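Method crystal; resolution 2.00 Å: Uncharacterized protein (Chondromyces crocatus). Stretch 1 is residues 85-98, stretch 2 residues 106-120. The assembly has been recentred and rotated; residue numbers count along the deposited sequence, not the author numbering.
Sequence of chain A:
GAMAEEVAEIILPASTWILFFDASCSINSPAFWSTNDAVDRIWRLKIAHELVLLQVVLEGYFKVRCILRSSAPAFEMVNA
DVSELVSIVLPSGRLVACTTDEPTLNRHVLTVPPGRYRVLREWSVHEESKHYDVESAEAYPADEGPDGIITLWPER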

# COMPACT_ATOMS: atom_id res chain seq x y z
N LEU A 85 11.12 -6.85 0.63
CA LEU A 85 11.59 -5.78 1.50
C LEU A 85 11.96 -4.58 0.64
O LEU A 85 12.88 -4.65 -0.18
CB LEU A 85 12.80 -6.26 2.31
CG LEU A 85 13.18 -5.50 3.58
CD1 LEU A 85 12.03 -5.51 4.57
CD2 LEU A 85 14.43 -6.10 4.21
N VAL A 86 11.23 -3.48 0.81
CA VAL A 86 11.55 -2.23 0.13
C VAL A 86 11.65 -1.13 1.17
O VAL A 86 11.92 -1.39 2.35
CB VAL A 86 10.52 -1.89 -0.96
CG1 VAL A 86 10.64 -2.86 -2.12
CG2 VAL A 86 9.11 -1.90 -0.38
N SER A 87 11.42 0.11 0.75
CA SER A 87 11.52 1.25 1.66
C SER A 87 10.64 2.37 1.13
O SER A 87 10.20 2.35 -0.02
CB SER A 87 12.97 1.71 1.81
OG SER A 87 13.52 2.11 0.57
N ILE A 88 10.40 3.35 1.98
CA ILE A 88 9.62 4.52 1.60
C ILE A 88 10.09 5.71 2.42
O ILE A 88 10.44 5.58 3.60
CB ILE A 88 8.10 4.28 1.77
CG1 ILE A 88 7.32 5.32 0.96
CG2 ILE A 88 7.69 4.33 3.24
CD1 ILE A 88 5.83 5.06 0.93
N VAL A 89 10.14 6.88 1.77
CA VAL A 89 10.43 8.15 2.42
C VAL A 89 9.12 8.91 2.58
O VAL A 89 8.37 9.07 1.60
CB VAL A 89 11.45 8.97 1.62
CG1 VAL A 89 11.72 10.30 2.30
CG2 VAL A 89 12.74 8.19 1.45
N LEU A 90 8.85 9.37 3.79
CA LEU A 90 7.60 10.08 4.11
C LEU A 90 7.95 11.43 4.70
O LEU A 90 8.08 11.58 5.93
CB LEU A 90 6.75 9.26 5.07
CG LEU A 90 6.29 7.89 4.55
CD1 LEU A 90 5.66 7.07 5.67
CD2 LEU A 90 5.32 8.05 3.39
N PRO A 91 8.12 12.46 3.86
CA PRO A 91 8.54 13.77 4.39
C PRO A 91 7.56 14.41 5.35
O PRO A 91 7.98 15.16 6.24
CB PRO A 91 8.71 14.61 3.11
CG PRO A 91 8.90 13.61 2.01
CD PRO A 91 8.07 12.43 2.39
N SER A 92 6.26 14.13 5.22
CA SER A 92 5.26 14.64 6.14
C SER A 92 4.73 13.59 7.10
O SER A 92 4.06 13.95 8.08
CB SER A 92 4.07 15.25 5.36
OG SER A 92 3.26 14.23 4.79
N GLY A 93 5.02 12.32 6.87
CA GLY A 93 4.49 11.25 7.69
C GLY A 93 3.07 10.84 7.37
O GLY A 93 2.58 9.87 7.96
N ARG A 94 2.40 11.53 6.45
CA ARG A 94 1.03 11.21 6.08
C ARG A 94 1.06 10.20 4.94
O ARG A 94 1.30 10.56 3.78
CB ARG A 94 0.27 12.47 5.69
CG ARG A 94 -1.23 12.35 5.86
CD ARG A 94 -1.94 13.61 5.43
NE ARG A 94 -3.28 13.32 4.94
CZ ARG A 94 -4.33 13.11 5.73
NH1 ARG A 94 -4.18 13.17 7.05
NH2 ARG A 94 -5.52 12.84 5.21
N LEU A 95 0.81 8.94 5.27
CA LEU A 95 0.79 7.86 4.28
C LEU A 95 -0.60 7.76 3.68
O LEU A 95 -1.59 7.58 4.40
CB LEU A 95 1.19 6.54 4.94
CG LEU A 95 1.22 5.31 4.04
CD1 LEU A 95 2.33 5.42 3.01
CD2 LEU A 95 1.39 4.06 4.89
N VAL A 96 -0.69 7.89 2.35
CA VAL A 96 -1.95 7.83 1.64
C VAL A 96 -1.82 6.86 0.47
O VAL A 96 -0.72 6.47 0.08
CB VAL A 96 -2.41 9.21 1.13
CG1 VAL A 96 -2.50 10.20 2.28
CG2 VAL A 96 -1.45 9.72 0.08
N ALA A 97 -2.97 6.51 -0.11
CA ALA A 97 -3.02 5.49 -1.14
C ALA A 97 -3.91 5.94 -2.29
O ALA A 97 -4.89 6.66 -2.10
CB ALA A 97 -3.54 4.16 -0.59
N CYS A 98 -3.54 5.51 -3.50
CA CYS A 98 -4.38 5.68 -4.68
C CYS A 98 -4.22 4.44 -5.55
O CYS A 98 -3.52 3.49 -5.19
CB CYS A 98 -4.01 6.96 -5.43
SG CYS A 98 -2.68 6.80 -6.63
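Stretch 2 (106-120) NRHVLTVPPGRYRVL

Stretch 2 pairs with stretch 1 as an antiparallel β-sheet contact in two segments, joined through loops and interrupted by one β-bulge. Strand 115-120 runs beside strand 85-90, with an angle of 147° between their N-to-C directions and axes 4.1 Å apart at closest. Strand 107-111 lies on strand 94-98 at 144° and 4.5 Å.

In the first segment L85 faces L120, S87 faces R118 (CA to CA 4.3 Å) and V89 faces R116. The hydrogen-bonded pairs alternate with these. V119 N donates to V86 O at 2.8 Å, and V86 N to V119 O at 2.7 Å. I88 and Y117 are bonded both ways, each N to the other's O at 2.9 Å. L90 N reaches G115 O at 2.9 Å, and G115 N returns to L90 O at 3.0 Å.

Around the loops, V112 N donates to G93 O at 2.7 Å. G93 has phi/psi of 81/-5, and an ideal CB there would clash with V112 O. P114 lies alongside, its CA 4.1 Å from G93 CA.

In the second segment R94 sits opposite T111 and L95 opposite L110. L95 N donates to L110 O at 2.8 Å. The register then shifts by one, so V96 pairs with H108 and A97 with R107. At this bulge L95 O accepts from V109 N at 2.9 Å and, weakly, from L110 N at 3.3 Å. A97 N donates to R107 O at 2.9 Å, and R107 N to A97 O at 3.0 Å.

Side chains reinforce the pairing. On the face carrying I88 and L90, V119 CG2 packs 3.6 Å from I88 CG2, and V112 CG2 lies 3.7 Å from L90 CD1. On the face carrying R94, the H108 ring stacks flat on the R94 guanidinium, planes at 4°.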

# COMPACT_ATOMS: atom_id res chain seq x y z
N ASN A 106 -6.65 9.56 -2.82
CA ASN A 106 -6.12 10.27 -1.65
C ASN A 106 -6.63 9.64 -0.35
O ASN A 106 -7.09 10.32 0.57
CB ASN A 106 -6.47 11.76 -1.72
CG ASN A 106 -5.78 12.57 -0.65
OD1 ASN A 106 -4.65 12.27 -0.25
ND2 ASN A 106 -6.45 13.61 -0.17
N ARG A 107 -6.55 8.32 -0.30
CA ARG A 107 -7.09 7.56 0.82
C ARG A 107 -6.08 7.56 1.97
O ARG A 107 -4.99 7.00 1.84
CB ARG A 107 -7.41 6.13 0.39
CG ARG A 107 -7.94 5.26 1.52
CD ARG A 107 -9.40 5.54 1.80
NE ARG A 107 -10.22 5.49 0.59
CZ ARG A 107 -10.76 4.38 0.10
NH1 ARG A 107 -10.57 3.22 0.71
NH2 ARG A 107 -11.49 4.43 -1.01
N HIS A 108 -6.44 8.19 3.08
CA HIS A 108 -5.55 8.23 4.23
C HIS A 108 -5.38 6.83 4.81
O HIS A 108 -6.36 6.14 5.08
CB HIS A 108 -6.08 9.18 5.30
CG HIS A 108 -5.19 9.29 6.49
ND1 HIS A 108 -5.65 9.20 7.79
CD2 HIS A 108 -3.85 9.48 6.58
CE1 HIS A 108 -4.64 9.33 8.62
NE2 HIS A 108 -3.53 9.51 7.92
N VAL A 109 -4.13 6.43 5.00
CA VAL A 109 -3.79 5.12 5.56
C VAL A 109 -3.35 5.25 7.01
O VAL A 109 -4.01 4.74 7.92
CB VAL A 109 -2.71 4.43 4.71
CG1 VAL A 109 -2.37 3.09 5.31
CG2 VAL A 109 -3.16 4.28 3.26
N LEU A 110 -2.23 5.93 7.24
CA LEU A 110 -1.71 6.16 8.58
C LEU A 110 -0.94 7.47 8.57
O LEU A 110 -0.41 7.89 7.53
CB LEU A 110 -0.78 5.02 9.03
CG LEU A 110 -1.38 3.69 9.50
CD1 LEU A 110 -0.27 2.68 9.81
CD2 LEU A 110 -2.26 3.89 10.72
N THR A 111 -0.88 8.12 9.72
CA THR A 111 0.03 9.24 9.94
C THR A 111 1.10 8.78 10.92
O THR A 111 0.80 8.45 12.07
CB THR A 111 -0.70 10.47 10.48
OG1 THR A 111 -1.58 10.98 9.47
CG2 THR A 111 0.31 11.55 10.86
N VAL A 112 2.34 8.74 10.44
CA VAL A 112 3.47 8.24 11.23
C VAL A 112 4.46 9.38 11.38
O VAL A 112 4.29 10.43 10.74
CB VAL A 112 4.11 7.02 10.55
CG1 VAL A 112 3.10 5.87 10.46
CG2 VAL A 112 4.62 7.39 9.16
N PRO A 113 5.48 9.27 12.23
CA PRO A 113 6.52 10.31 12.28
C PRO A 113 7.20 10.45 10.93
O PRO A 113 7.44 9.45 10.23
CB PRO A 113 7.50 9.78 13.34
CG PRO A 113 6.66 8.93 14.22
CD PRO A 113 5.67 8.27 13.30
N PRO A 114 7.50 11.68 10.51
CA PRO A 114 8.19 11.87 9.24
C PRO A 114 9.55 11.19 9.25
O PRO A 114 10.22 11.10 10.28
CB PRO A 114 8.34 13.39 9.13
CG PRO A 114 7.32 13.95 10.07
CD PRO A 114 7.20 12.95 11.18
N GLY A 115 9.94 10.69 8.09
CA GLY A 115 11.25 10.08 7.95
C GLY A 115 11.21 8.93 6.97
O GLY A 115 10.28 8.79 6.19
N ARG A 116 12.25 8.11 7.06
CA ARG A 116 12.51 7.03 6.12
C ARG A 116 12.26 5.69 6.80
O ARG A 116 12.69 5.47 7.94
CB ARG A 116 13.95 7.11 5.61
CG ARG A 116 14.37 5.96 4.73
CD ARG A 116 15.74 6.22 4.11
NE ARG A 116 15.89 7.59 3.64
CZ ARG A 116 16.06 7.93 2.37
NH1 ARG A 116 16.19 9.20 2.02
NH2 ARG A 116 16.10 6.99 1.43
N TYR A 117 11.57 4.79 6.11
CA TYR A 117 11.11 3.54 6.69
C TYR A 117 11.48 2.37 5.80
O TYR A 117 11.36 2.46 4.58
CB TYR A 117 9.59 3.55 6.90
CG TYR A 117 9.13 4.50 7.97
CD1 TYR A 117 9.04 4.09 9.29
CD2 TYR A 117 8.80 5.81 7.66
CE1 TYR A 117 8.62 4.97 10.27
CE2 TYR A 117 8.39 6.69 8.63
CZ TYR A 117 8.30 6.26 9.94
OH TYR A 117 7.89 7.14 10.92
N ARG A 118 11.92 1.29 6.42
CA ARG A 118 11.91 0.00 5.74
C ARG A 118 10.47 -0.48 5.62
O ARG A 118 9.64 -0.24 6.49
CB ARG A 118 12.77 -1.02 6.48
CG ARG A 118 13.82 -1.67 5.59
CD ARG A 118 14.83 -2.50 6.37
NE ARG A 118 15.80 -1.68 7.09
CZ ARG A 118 16.85 -1.10 6.53
NH1 ARG A 118 17.69 -0.38 7.26
NH2 ARG A 118 17.05 -1.22 5.22
N VAL A 119 10.17 -1.13 4.50
CA VAL A 119 8.80 -1.52 4.18
C VAL A 119 8.81 -2.98 3.77
O VAL A 119 9.55 -3.38 2.87
CB VAL A 119 8.21 -0.66 3.05
CG1 VAL A 119 6.84 -1.20 2.64
CG2 VAL A 119 8.09 0.78 3.50
N LEU A 120 7.98 -3.78 4.43
CA LEU A 120 7.76 -5.17 4.05
C LEU A 120 6.40 -5.26 3.37
O LEU A 120 5.37 -4.96 3.99
CB LEU A 120 7.83 -6.10 5.25
CG LEU A 120 7.69 -7.58 4.92
CD1 LEU A 120 8.91 -8.06 4.14
CD2 LEU A 120 7.51 -8.41 6.19
O HOH W 1 15.51 3.88 1.43
O HOH W 2 3.50 13.00 11.22
O HOH W 3 -3.81 13.65 2.28
O HOH W 4 -2.18 13.48 8.95
O HOH W 5 -6.71 11.86 3.22